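Local coordinates for protein enoyl-CoA hydratase (Mycobacterium smegmatis, PDB 3PE8) that probably catalyses the reversible addition of water to the double bond of enoyl-CoA thioesters, as a zinc-binding member of the crotonase-like enoyl-CoA hydratase/isomerase family, at residues V54-V59 against P94-I99; D115-S120 against A171-E176; A119-K124 against V177-D182. All coordinates share one frame; numbering follows the deposited sequence. Where two conformers were deposited one is given.

Contact 1: V54-V59 against P94-I99; sequences VDVVIV and PVIGAI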
loop_
_atom_site.group_PDB
_atom_site.type_symbol
_atom_site.label_atom_id
_atom_site.label_comp_id
_atom_site.label_asym_id
_atom_site.label_seq_id
_atom_site.Cartn_x
_atom_site.Cartn_y
_atom_site.Cartn_z
ATOM N N VAL A 54 7.978 -2.657 -35.456
ATOM C CA VAL A 54 7.312 -3.684 -34.630
ATOM C C VAL A 54 6.227 -3.070 -33.759
ATOM O O VAL A 54 6.466 -2.079 -33.049
ATOM C CB VAL A 54 8.343 -4.372 -33.717
ATOM C CG1 VAL A 54 7.655 -5.384 -32.752
ATOM C CG2 VAL A 54 9.441 -5.054 -34.574
ATOM N N ASP A 55 5.033 -3.638 -33.823
ATOM C CA ASP A 55 3.948 -3.225 -32.916
ATOM C C ASP A 55 3.688 -4.205 -31.776
ATOM O O ASP A 55 3.236 -3.802 -30.706
ATOM C CB ASP A 55 2.633 -3.032 -33.670
ATOM C CG ASP A 55 2.615 -1.802 -34.527
ATOM O OD1 ASP A 55 3.404 -0.836 -34.305
ATOM O OD2 ASP A 55 1.782 -1.814 -35.445
ATOM N N VAL A 56 3.886 -5.498 -32.038
ATOM C CA VAL A 56 3.488 -6.588 -31.138
ATOM C C VAL A 56 4.560 -7.672 -31.177
ATOM O O VAL A 56 5.198 -7.888 -32.229
ATOM C CB VAL A 56 2.097 -7.218 -31.539
ATOM C CG1 VAL A 56 1.707 -8.398 -30.652
ATOM C CG2 VAL A 56 0.990 -6.133 -31.511
ATOM N N VAL A 57 4.828 -8.277 -30.017
ATOM C CA VAL A 57 5.755 -9.404 -29.898
ATOM C C VAL A 57 4.985 -10.691 -29.546
ATOM O O VAL A 57 4.078 -10.656 -28.678
ATOM C CB VAL A 57 6.833 -9.142 -28.803
ATOM C CG1 VAL A 57 7.758 -10.348 -28.649
ATOM C CG2 VAL A 57 7.698 -7.895 -29.148
ATOM N N ILE A 58 5.341 -11.802 -30.203
ATOM C CA ILE A 58 4.933 -13.144 -29.781
ATOM C C ILE A 58 6.160 -13.879 -29.278
ATOM O O ILE A 58 7.177 -13.914 -29.991
ATOM C CB ILE A 58 4.272 -13.942 -30.957
ATOM C CG1 ILE A 58 3.007 -13.233 -31.446
ATOM C CG2 ILE A 58 3.981 -15.409 -30.552
ATOM C CD1 ILE A 58 2.431 -13.787 -32.742
ATOM N N VAL A 59 6.055 -14.493 -28.106
ATOM C CA VAL A 59 7.114 -15.333 -27.585
ATOM C C VAL A 59 6.635 -16.778 -27.622
ATOM O O VAL A 59 5.544 -17.066 -27.139
ATOM C CB VAL A 59 7.500 -14.962 -26.136
ATOM C CG1 VAL A 59 8.544 -15.968 -25.553
ATOM C CG2 VAL A 59 8.090 -13.549 -26.044
ATOM N N PRO A 94 2.738 -4.781 -26.693
ATOM C CA PRO A 94 2.242 -5.996 -26.118
ATOM C C PRO A 94 3.060 -7.238 -26.445
ATOM O O PRO A 94 3.531 -7.387 -27.561
ATOM C CB PRO A 94 0.863 -6.158 -26.752
ATOM C CG PRO A 94 0.500 -4.868 -27.291
ATOM C CD PRO A 94 1.738 -4.113 -27.538
ATOM N N VAL A 95 3.187 -8.123 -25.459
ATOM C CA VAL A 95 3.875 -9.407 -25.581
ATOM C C VAL A 95 2.876 -10.533 -25.341
ATOM O O VAL A 95 2.276 -10.631 -24.271
ATOM C CB VAL A 95 5.039 -9.561 -24.581
ATOM C CG1 VAL A 95 5.717 -10.935 -24.745
ATOM C CG2 VAL A 95 6.087 -8.457 -24.816
ATOM N N ILE A 96 2.678 -11.350 -26.360
ATOM C CA ILE A 96 1.763 -12.496 -26.355
ATOM C C ILE A 96 2.626 -13.739 -26.205
ATOM O O ILE A 96 3.559 -13.945 -26.990
ATOM C CB ILE A 96 0.983 -12.632 -27.670
ATOM C CG1 ILE A 96 0.056 -11.452 -27.862
ATOM C CG2 ILE A 96 0.167 -13.999 -27.674
ATOM C CD1 ILE A 96 -0.410 -11.260 -29.334
ATOM N N GLY A 97 2.370 -14.527 -25.164
ATOM C CA GLY A 97 3.045 -15.823 -25.019
ATOM C C GLY A 97 2.215 -16.895 -25.661
ATOM O O GLY A 97 1.030 -17.076 -25.279
ATOM N N ALA A 98 2.793 -17.617 -26.635
ATOM C CA ALA A 98 2.123 -18.746 -27.296
ATOM C C ALA A 98 2.770 -19.990 -26.725
ATOM O O ALA A 98 3.880 -20.393 -27.120
ATOM C CB ALA A 98 2.271 -18.658 -28.819
ATOM N N ILE A 99 2.107 -20.553 -25.728
ATOM C CA ILE A 99 2.713 -21.647 -24.937
ATOM C C ILE A 99 2.445 -22.970 -25.625
ATOM O O ILE A 99 1.308 -23.483 -25.608
ATOM C CB ILE A 99 2.181 -21.654 -23.521
ATOM C CG1 ILE A 99 2.204 -20.245 -22.875
ATOM C CG2 ILE A 99 3.003 -22.654 -22.673
ATOM C CD1 ILE A 99 3.604 -19.568 -22.910
#
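Two neighbouring parallel strands in the larger sheet of the crotonase fold meet here, V57, I58 and V59 lying beside V95, I96 and G97. V57 N donates to P94 O (2.9 Å), V57 O receives I96 N, V59 N reaches I96 O (2.8 Å), and A98 N closes the series on V59 O. All four bonds are nearly straight, the N-H of V57 making 177° at its hydrogen. Between them I58 CA leans its hydrogen on I96 O, a C-H...O contact of 3.2 Å. On one face V59 holds CG1 anti to the backbone N (chi1 175°), which leaves CG2 beside that N, pointing back along the strand to V95 CG1 at 3.8 Å, while V95 CG2 lies alongside V57 CB. On the other face V56 CG1 touches the tip of I96, CD1, at 3.8 Å, and farther along I58 CG2 meets A98 CB at 4.1 Å. Beyond the pair, strand 19-24 flanks 56-61 and strand 116-120 flanks 95-99. Helix 183-195 covers V56 and I58 through A191, I194, L184 and A187, and helix 199-234 packs V202 and L206 on P94.

Contact 2: D115-S120 against A171-E176; sequences DILIAS and AGLVTE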
loop_
_atom_site.group_PDB
_atom_site.type_symbol
_atom_site.label_atom_id
_atom_site.label_comp_id
_atom_site.label_asym_id
_atom_site.label_seq_id
_atom_site.Cartn_x
_atom_site.Cartn_y
_atom_site.Cartn_z
ATOM N N ASP A 115 1.967 -10.319 -21.384
ATOM C CA ASP A 115 0.708 -9.623 -21.200
ATOM C C ASP A 115 -0.487 -10.534 -21.383
ATOM O O ASP A 115 -1.455 -10.438 -20.611
ATOM C CB ASP A 115 0.608 -8.450 -22.158
ATOM C CG ASP A 115 1.682 -7.403 -21.900
ATOM O OD1 ASP A 115 1.714 -6.855 -20.767
ATOM O OD2 ASP A 115 2.520 -7.148 -22.800
ATOM N N ILE A 116 -0.421 -11.413 -22.376
ATOM C CA ILE A 116 -1.560 -12.237 -22.823
ATOM C C ILE A 116 -0.988 -13.619 -23.159
ATOM O O ILE A 116 0.010 -13.704 -23.856
ATOM C CB ILE A 116 -2.169 -11.676 -24.141
ATOM C CG1 ILE A 116 -2.701 -10.252 -23.951
ATOM C CG2 ILE A 116 -3.219 -12.677 -24.685
ATOM C CD1 ILE A 116 -2.988 -9.502 -25.338
ATOM N N LEU A 117 -1.598 -14.677 -22.656
ATOM C CA LEU A 117 -1.179 -16.039 -22.999
ATOM C C LEU A 117 -2.264 -16.757 -23.790
ATOM O O LEU A 117 -3.474 -16.640 -23.478
ATOM C CB LEU A 117 -0.871 -16.859 -21.747
ATOM C CG LEU A 117 0.303 -16.417 -20.869
ATOM C CD1 LEU A 117 0.560 -17.393 -19.709
ATOM C CD2 LEU A 117 1.584 -16.294 -21.725
ATOM N N ILE A 118 -1.821 -17.512 -24.791
ATOM C CA ILE A 118 -2.626 -18.470 -25.515
ATOM C C ILE A 118 -1.888 -19.800 -25.429
ATOM O O ILE A 118 -0.685 -19.832 -25.514
ATOM C CB ILE A 118 -2.776 -18.060 -26.983
ATOM C CG1 ILE A 118 -3.472 -16.691 -27.085
ATOM C CG2 ILE A 118 -3.555 -19.149 -27.771
ATOM C CD1 ILE A 118 -3.314 -16.035 -28.506
ATOM N N ALA A 119 -2.611 -20.901 -25.227
ATOM C CA ALA A 119 -1.989 -22.203 -25.028
ATOM C C ALA A 119 -2.405 -23.207 -26.069
ATOM O O ALA A 119 -3.549 -23.258 -26.446
ATOM C CB ALA A 119 -2.355 -22.783 -23.657
ATOM N N SER A 120 -1.455 -24.021 -26.493
ATOM C CA SER A 120 -1.752 -25.290 -27.135
ATOM C C SER A 120 -2.447 -26.235 -26.140
ATOM O O SER A 120 -2.221 -26.165 -24.910
ATOM C CB SER A 120 -0.423 -25.906 -27.603
ATOM O OG SER A 120 -0.612 -27.203 -28.070
ATOM N N ALA A 171 -8.757 -21.546 -14.775
ATOM C CA ALA A 171 -8.210 -20.715 -13.707
ATOM C C ALA A 171 -7.916 -19.281 -14.082
ATOM O O ALA A 171 -7.733 -18.450 -13.180
ATOM C CB ALA A 171 -6.905 -21.351 -13.145
ATOM N N GLY A 172 -7.811 -18.973 -15.376
ATOM C CA GLY A 172 -7.493 -17.626 -15.853
ATOM C C GLY A 172 -6.045 -17.349 -16.196
ATOM O O GLY A 172 -5.670 -16.214 -16.487
ATOM N N LEU A 173 -5.225 -18.392 -16.169
ATOM C CA LEU A 173 -3.828 -18.225 -16.492
ATOM C C LEU A 173 -3.611 -17.966 -17.983
ATOM O O LEU A 173 -2.665 -17.284 -18.340
ATOM C CB LEU A 173 -3.008 -19.445 -16.024
ATOM C CG LEU A 173 -1.529 -19.462 -16.304
ATOM C CD1 LEU A 173 -0.744 -18.294 -15.682
ATOM C CD2 LEU A 173 -0.897 -20.817 -15.842
ATOM N N VAL A 174 -4.457 -18.559 -18.822
ATOM C CA VAL A 174 -4.416 -18.349 -20.266
ATOM C C VAL A 174 -5.783 -17.876 -20.726
ATOM O O VAL A 174 -6.830 -18.121 -20.072
ATOM C CB VAL A 174 -3.972 -19.596 -21.068
ATOM C CG1 VAL A 174 -2.618 -20.097 -20.555
ATOM C CG2 VAL A 174 -5.044 -20.714 -21.018
ATOM N N THR A 175 -5.778 -17.183 -21.856
ATOM C CA THR A 175 -7.020 -16.631 -22.410
ATOM C C THR A 175 -7.768 -17.555 -23.382
ATOM O O THR A 175 -8.977 -17.374 -23.670
ATOM C CB THR A 175 -6.787 -15.307 -23.137
ATOM O OG1 THR A 175 -5.951 -15.474 -24.294
ATOM C CG2 THR A 175 -6.208 -14.212 -22.190
ATOM N N GLU A 176 -7.053 -18.553 -23.901
ATOM C CA GLU A 176 -7.524 -19.370 -25.008
ATOM C C GLU A 176 -6.663 -20.625 -25.090
ATOM O O GLU A 176 -5.457 -20.561 -24.850
ATOM C CB GLU A 176 -7.425 -18.546 -26.302
ATOM C CG GLU A 176 -8.020 -19.170 -27.513
ATOM C CD GLU A 176 -7.970 -18.275 -28.759
ATOM O OE1 GLU A 176 -7.323 -17.189 -28.765
ATOM O OE2 GLU A 176 -8.556 -18.712 -29.790
#
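Strand 116-120 meets the irregular segment 171-176 at an angle: the CA directions of 116-119 and 173-176 stand 71° apart, with L117 CA 4.8 Å from V174 CA. T175 N donates to L117 O, and A119 N to E176 O, each at 2.9 Å. The hydroxyl of T175 adds a third bond, OG1 to L117 O at 2.9 Å, so this carbonyl is gripped by two donors that reach it from opposite faces of its plane. OG1 stands between its own backbone N and carbonyl carbon (chi1 64°), which turns the hydroxyl back to the strand. This is the approach of the chain to the last parallel strand of the crotonase sheet: helix 165-171 ends in a Schellman motif at G172, and the loop then leads into strand 177-178. L117 CD1 rests on L173 O at 3.5 Å, and V174 CG1 touches both L117 CB (3.9 Å) and A119 CB (4.1 Å). I118 and E176 lie side by side, pointing the same way. The E176 carboxylate is shared by two salt bridges, OE1 to R155 of the second subunit and OE2 to R189 of its own chain; that same R155 also hydrogen-bonds T175 OG1.

Contact 3: A119-K124 against V177-D182; sequences ASENAK and VVAHDD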
loop_
_atom_site.group_PDB
_atom_site.type_symbol
_atom_site.label_atom_id
_atom_site.label_comp_id
_atom_site.label_asym_id
_atom_site.label_seq_id
_atom_site.Cartn_x
_atom_site.Cartn_y
_atom_site.Cartn_z
ATOM N N ALA A 119 -2.611 -20.901 -25.227
ATOM C CA ALA A 119 -1.989 -22.203 -25.028
ATOM C C ALA A 119 -2.405 -23.207 -26.069
ATOM O O ALA A 119 -3.549 -23.258 -26.446
ATOM C CB ALA A 119 -2.355 -22.783 -23.657
ATOM N N SER A 120 -1.455 -24.021 -26.493
ATOM C CA SER A 120 -1.752 -25.290 -27.135
ATOM C C SER A 120 -2.447 -26.235 -26.140
ATOM O O SER A 120 -2.221 -26.165 -24.910
ATOM C CB SER A 120 -0.423 -25.906 -27.603
ATOM O OG SER A 120 -0.612 -27.203 -28.070
ATOM N N GLU A 121 -3.237 -27.164 -26.693
ATOM C CA GLU A 121 -3.814 -28.257 -25.938
ATOM C C GLU A 121 -2.695 -29.037 -25.205
ATOM O O GLU A 121 -2.942 -29.644 -24.170
ATOM C CB GLU A 121 -4.588 -29.192 -26.887
ATOM C CG GLU A 121 -3.674 -29.853 -27.949
ATOM C CD GLU A 121 -4.412 -30.401 -29.173
ATOM O OE1 GLU A 121 -5.632 -30.715 -29.066
ATOM O OE2 GLU A 121 -3.781 -30.508 -30.258
ATOM N N ASN A 122 -1.490 -28.985 -25.767
ATOM C CA ASN A 122 -0.270 -29.610 -25.197
ATOM C C ASN A 122 0.466 -28.819 -24.146
ATOM O O ASN A 122 1.443 -29.302 -23.542
ATOM C CB ASN A 122 0.694 -29.907 -26.352
ATOM C CG ASN A 122 0.132 -30.944 -27.283
ATOM O OD1 ASN A 122 -0.758 -31.720 -26.893
ATOM N ND2 ASN A 122 0.632 -30.981 -28.519
ATOM N N ALA A 123 0.050 -27.586 -23.923
ATOM C CA ALA A 123 0.729 -26.779 -22.904
ATOM C C ALA A 123 0.467 -27.362 -21.538
ATOM O O ALA A 123 -0.602 -27.916 -21.261
ATOM C CB ALA A 123 0.241 -25.380 -22.959
ATOM N N LYS A 124 1.444 -27.234 -20.677
ATOM C CA LYS A 124 1.256 -27.555 -19.246
ATOM C C LYS A 124 2.188 -26.689 -18.458
ATOM O O LYS A 124 3.177 -26.192 -18.993
ATOM C CB LYS A 124 1.477 -29.026 -18.925
ATOM C CG LYS A 124 2.692 -29.625 -19.473
ATOM C CD LYS A 124 2.633 -31.160 -19.381
ATOM C CE LYS A 124 3.941 -31.757 -19.849
ATOM N NZ LYS A 124 3.874 -33.235 -19.885
ATOM N N VAL A 177 -7.310 -21.747 -25.411
ATOM C CA VAL A 177 -6.645 -23.021 -25.668
ATOM C C VAL A 177 -7.083 -23.469 -27.055
ATOM O O VAL A 177 -8.290 -23.503 -27.355
ATOM C CB VAL A 177 -6.997 -24.114 -24.650
ATOM C CG1 VAL A 177 -6.359 -25.432 -25.071
ATOM C CG2 VAL A 177 -6.497 -23.680 -23.275
ATOM N N VAL A 178 -6.089 -23.817 -27.881
ATOM C CA VAL A 178 -6.320 -24.235 -29.273
ATOM C C VAL A 178 -5.551 -25.510 -29.591
ATOM O O VAL A 178 -4.616 -25.882 -28.877
ATOM C CB VAL A 178 -5.906 -23.147 -30.286
ATOM C CG1 VAL A 178 -6.731 -21.859 -30.068
ATOM C CG2 VAL A 178 -4.414 -22.843 -30.188
ATOM N N ALA A 179 -5.955 -26.186 -30.669
ATOM C CA ALA A 179 -5.231 -27.339 -31.142
ATOM C C ALA A 179 -3.774 -26.958 -31.370
ATOM O O ALA A 179 -3.451 -25.848 -31.800
ATOM C CB ALA A 179 -5.864 -27.877 -32.485
ATOM N N HIS A 180 -2.878 -27.902 -31.157
ATOM C CA HIS A 180 -1.468 -27.580 -31.253
ATOM C C HIS A 180 -1.096 -26.946 -32.593
ATOM O O HIS A 180 -0.334 -25.955 -32.644
ATOM C CB HIS A 180 -0.627 -28.852 -31.052
ATOM C CG HIS A 180 0.836 -28.575 -30.974
ATOM N ND1 HIS A 180 1.415 -28.016 -29.852
ATOM C CD2 HIS A 180 1.827 -28.716 -31.887
ATOM C CE1 HIS A 180 2.707 -27.846 -30.076
ATOM N NE2 HIS A 180 2.988 -28.273 -31.298
ATOM N N ASP A 181 -1.618 -27.483 -33.689
ATOM C CA ASP A 181 -1.169 -26.971 -34.983
ATOM C C ASP A 181 -1.801 -25.614 -35.341
ATOM O O ASP A 181 -1.432 -25.006 -36.344
ATOM C CB ASP A 181 -1.345 -28.022 -36.082
ATOM C CG ASP A 181 -0.440 -29.250 -35.886
ATOM O OD1 ASP A 181 0.604 -29.200 -35.186
ATOM O OD2 ASP A 181 -0.794 -30.285 -36.469
ATOM N N ASP A 182 -2.699 -25.108 -34.483
ATOM C CA ASP A 182 -3.307 -23.801 -34.625
ATOM C C ASP A 182 -2.737 -22.741 -33.677
ATOM O O ASP A 182 -3.209 -21.626 -33.648
ATOM C CB ASP A 182 -4.797 -23.937 -34.344
ATOM C CG ASP A 182 -5.508 -24.783 -35.376
ATOM O OD1 ASP A 182 -5.032 -24.848 -36.555
ATOM O OD2 ASP A 182 -6.569 -25.384 -35.005
#
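H180 sets its imidazole beside the hydroxyl of S120 and the side-chain amide of N122, its ring plane turned 34° from that amide. S120 OG comes up at the ring edge, in the plane, and hydrogen-bonds H180 ND1 at 2.8 Å; either atom could be the donor. N122 ND2 approaches obliquely and lies 3.4 Å from H180 CG. With CG anti to the backbone N (chi1 -173°), the H180 side chain carries its ring to the S120 side, and NE2 is bonded to D63 at its other end. S120 OG also accepts the backbone N of N122 at 3.0 Å, an ST turn that fixes the hydroxyl at the start of a type I turn closed by A123 N on S120 O.

The backbones form a short parallel pairing at the outer strand of the larger sheet of the crotonase fold, A119 beside V177 and S120 beside V178. V178 N donates to A119 O (3.0 Å), and E121 N meets V178 O at 2.9 Å with a markedly bent 136° at the hydrogen. Where the strands end, the E121 carboxylate reaches across: in the conformer given, one of two, E121 OE2 takes the backbone N of H180 at 2.9 Å, from well above the carboxylate plane. V177 CG1 touches E121 CA at 3.9 Å, and helix 165-171 packs on V177 through A165, Q166 and L169.

The H180 ring is thus held at both nitrogens, ND1 by S120 and NE2 by D63, with E121 in one of its two conformers adding a bond to the backbone N. The D63 carboxylate at NE2 would tend to favour a proton there, in which case a neutral ring would offer ND1 as acceptor to the S120 hydroxyl; a charged ring would reverse that bond.

In the fold
The three contacts step across the larger sheet of the subunit, whose parallel part runs 19-24, 56-61, 95-99, 116-120, 177-178. Contact 1 joins 56-61 to 95-99 and closes in the sequence before the other two open. Contacts 2 and 3 both start from strand 116-120, sharing A119 and S120, and take successive parts of the chain after helix 165-171. The centre of contact 2 lies about 12 Å from that of contact 1 and about 10 Å from that of contact 3; the centres of contacts 1 and 3 are about 16 Å apart. Strand 116-120 is the common element: it also pairs with 95-99, tying the buried centre of the sheet to its outer strand, and beside contact 2 to a second subunit.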